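Local coordinates for inactive glucansucrase (Lactobacillus reuteri, PDB 5JBD), which is an inactive glucansucrase of glycosyl hydrolase family 70, a family built round a TIM-type barrel, at residues V460-Y465 with I652-S657. Sequence-based numbering, arbitrary orientation.
Sequences VPQVYY and IYEDFS
The carbonyl oxygen of V463 receives the backbone N-H of E654 at 2.9 Å (V463 O to E654 N), the donor standing almost straight out from the C=O; the amide NE2 of Q462, bonded chiefly to T390 O, adds a weak bond to the same oxygen, and CA of Y653 makes a CA-H...O contact with it. Three further backbone bonds join the strands in parallel: I652 N to P461 O, V463 N to I652 O and Y465 N to E654 O. The last is the most bent, 137° at the hydrogen, where strand 460-464 ends.

On the face carrying Q462, Y464, I652 and E654, Q462 CG rests 3.7 Å from I652 CG2. Beyond it, OE1 of E654 comes within 3.3 Å of Y464 CD1, the carboxylate turned 60° from the ring; with CG anti to the backbone N (chi1 180°) and the chain extended, E654 runs out beside the ring, and its OE2 is bonded to H392. Y464 OH lies 3.5 Å from S657 CB, and both Y464 OH and S657 OG bond to E471. F656 O, 3.4 Å from Y464 CE1, is buried without a polar partner.

V463 and Y653 occupy the other face, CB of V463 packing on CD1 of Y653. The Y653 hydroxyl reaches the edge of the Y465 ring in its plane, OH lying 3.4 Å from Y465 CD1, while Y475 stacks on Y465.

These are neighbouring strands of the eight-stranded parallel sheet of the TIM barrel. Strand 385-388 continues the sheet beside 460-464 and strand 688-691 beside 652-654, while helix 446-455 packs against P461 and V463.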
loop_
_atom_site.group_PDB
_atom_site.type_symbol
_atom_site.label_atom_id
_atom_site.label_comp_id
_atom_site.label_asym_id
_atom_site.label_seq_id
_atom_site.Cartn_x
_atom_site.Cartn_y
_atom_site.Cartn_z
ATOM N N VAL A 460 0.629 14.178 -16.679
ATOM C CA VAL A 460 -0.760 13.843 -16.405
ATOM C C VAL A 460 -0.997 14.129 -14.916
ATOM O O VAL A 460 -0.539 13.375 -14.064
ATOM C CB VAL A 460 -1.096 12.371 -16.746
ATOM C CG1 VAL A 460 -2.568 12.081 -16.455
ATOM C CG2 VAL A 460 -0.752 12.073 -18.202
ATOM N N PRO A 461 -1.687 15.239 -14.595
ATOM C CA PRO A 461 -1.942 15.536 -13.189
ATOM C C PRO A 461 -2.973 14.594 -12.585
ATOM O O PRO A 461 -3.897 14.155 -13.296
ATOM C CB PRO A 461 -2.491 16.947 -13.234
ATOM C CG PRO A 461 -3.223 17.011 -14.529
ATOM C CD PRO A 461 -2.370 16.206 -15.479
ATOM N N GLN A 462 -2.798 14.306 -11.288
ATOM C CA GLN A 462 -3.693 13.458 -10.526
ATOM C C GLN A 462 -4.284 14.253 -9.356
ATOM O O GLN A 462 -3.538 14.723 -8.505
ATOM C CB GLN A 462 -2.941 12.216 -10.041
ATOM C CG GLN A 462 -3.649 11.314 -9.023
ATOM C CD GLN A 462 -3.030 11.407 -7.624
ATOM O OE1 GLN A 462 -1.894 10.987 -7.424
ATOM N NE2 GLN A 462 -3.772 11.954 -6.663
ATOM N N VAL A 463 -5.616 14.377 -9.341
ATOM C CA VAL A 463 -6.369 15.041 -8.269
ATOM C C VAL A 463 -6.729 14.002 -7.184
ATOM O O VAL A 463 -6.941 12.818 -7.502
ATOM C CB VAL A 463 -7.640 15.706 -8.841
ATOM C CG1 VAL A 463 -8.473 16.339 -7.730
ATOM C CG2 VAL A 463 -7.284 16.736 -9.906
ATOM N N TYR A 464 -6.771 14.431 -5.919
ATOM C CA TYR A 464 -7.050 13.539 -4.767
ATOM C C TYR A 464 -8.477 13.703 -4.253
ATOM O O TYR A 464 -8.903 14.831 -3.958
ATOM C CB TYR A 464 -6.092 13.842 -3.626
ATOM C CG TYR A 464 -6.245 12.982 -2.371
ATOM C CD1 TYR A 464 -6.257 11.590 -2.440
ATOM C CD2 TYR A 464 -6.351 13.573 -1.108
ATOM C CE1 TYR A 464 -6.374 10.814 -1.291
ATOM C CE2 TYR A 464 -6.457 12.812 0.048
ATOM C CZ TYR A 464 -6.482 11.430 -0.047
ATOM O OH TYR A 464 -6.581 10.678 1.105
ATOM N N TYR A 465 -9.191 12.578 -4.119
ATOM C CA TYR A 465 -10.540 12.543 -3.536
ATOM C C TYR A 465 -10.687 13.404 -2.278
ATOM O O TYR A 465 -11.648 14.180 -2.165
ATOM C CB TYR A 465 -10.951 11.102 -3.194
ATOM C CG TYR A 465 -12.171 10.997 -2.282
ATOM C CD1 TYR A 465 -13.427 11.422 -2.719
ATOM C CD2 TYR A 465 -12.068 10.469 -0.983
ATOM C CE1 TYR A 465 -14.548 11.340 -1.900
ATOM C CE2 TYR A 465 -13.188 10.372 -0.158
ATOM C CZ TYR A 465 -14.423 10.807 -0.622
ATOM O OH TYR A 465 -15.549 10.720 0.166
ATOM N N ILE A 652 -5.942 12.340 -14.161
ATOM C CA ILE A 652 -6.237 11.222 -13.290
ATOM C C ILE A 652 -6.987 11.723 -12.037
ATOM O O ILE A 652 -6.753 12.839 -11.580
ATOM C CB ILE A 652 -4.940 10.482 -12.879
ATOM C CG1 ILE A 652 -4.297 9.843 -14.120
ATOM C CG2 ILE A 652 -5.223 9.405 -11.826
ATOM C CD1 ILE A 652 -2.832 9.510 -13.950
ATOM N N TYR A 653 -7.896 10.890 -11.514
ATOM C CA TYR A 653 -8.576 11.145 -10.231
ATOM C C TYR A 653 -8.415 9.943 -9.302
ATOM O O TYR A 653 -8.812 8.832 -9.666
ATOM C CB TYR A 653 -10.050 11.421 -10.485
ATOM C CG TYR A 653 -10.869 11.736 -9.253
ATOM C CD1 TYR A 653 -10.617 12.880 -8.499
ATOM C CD2 TYR A 653 -11.923 10.912 -8.856
ATOM C CE1 TYR A 653 -11.386 13.196 -7.380
ATOM C CE2 TYR A 653 -12.689 11.204 -7.725
ATOM C CZ TYR A 653 -12.432 12.352 -6.996
ATOM O OH TYR A 653 -13.194 12.650 -5.890
ATOM N N GLU A 654 -7.784 10.155 -8.143
ATOM C CA GLU A 654 -7.654 9.120 -7.120
ATOM C C GLU A 654 -8.982 9.080 -6.368
ATOM O O GLU A 654 -9.353 10.066 -5.737
ATOM C CB GLU A 654 -6.496 9.392 -6.126
ATOM C CG GLU A 654 -6.399 8.295 -5.065
ATOM C CD GLU A 654 -5.173 8.350 -4.167
ATOM O OE1 GLU A 654 -4.468 9.361 -4.113
ATOM O OE2 GLU A 654 -4.925 7.336 -3.489
ATOM N N ASP A 655 -9.676 7.951 -6.425
ATOM C CA ASP A 655 -11.080 7.891 -5.961
ATOM C C ASP A 655 -11.298 7.551 -4.484
ATOM O O ASP A 655 -12.443 7.422 -4.055
ATOM C CB ASP A 655 -11.893 6.938 -6.854
ATOM C CG ASP A 655 -11.892 5.496 -6.380
ATOM O OD1 ASP A 655 -10.974 5.058 -5.645
ATOM O OD2 ASP A 655 -12.851 4.784 -6.773
ATOM N N PHE A 656 -10.228 7.378 -3.714
ATOM C CA PHE A 656 -10.369 6.880 -2.349
ATOM C C PHE A 656 -9.407 7.522 -1.371
ATOM O O PHE A 656 -8.431 8.189 -1.768
ATOM C CB PHE A 656 -10.170 5.362 -2.318
ATOM C CG PHE A 656 -8.738 4.909 -2.481
ATOM C CD1 PHE A 656 -8.144 4.874 -3.733
ATOM C CD2 PHE A 656 -7.996 4.481 -1.380
ATOM C CE1 PHE A 656 -6.828 4.445 -3.889
ATOM C CE2 PHE A 656 -6.682 4.058 -1.528
ATOM C CZ PHE A 656 -6.098 4.031 -2.789
ATOM N N SER A 657 -9.696 7.279 -0.091
ATOM C CA SER A 657 -8.807 7.587 1.028
ATOM C C SER A 657 -8.682 6.332 1.890
ATOM O O SER A 657 -9.632 5.552 1.990
ATOM C CB SER A 657 -9.404 8.728 1.880
ATOM O OG SER A 657 -8.759 8.833 3.155
#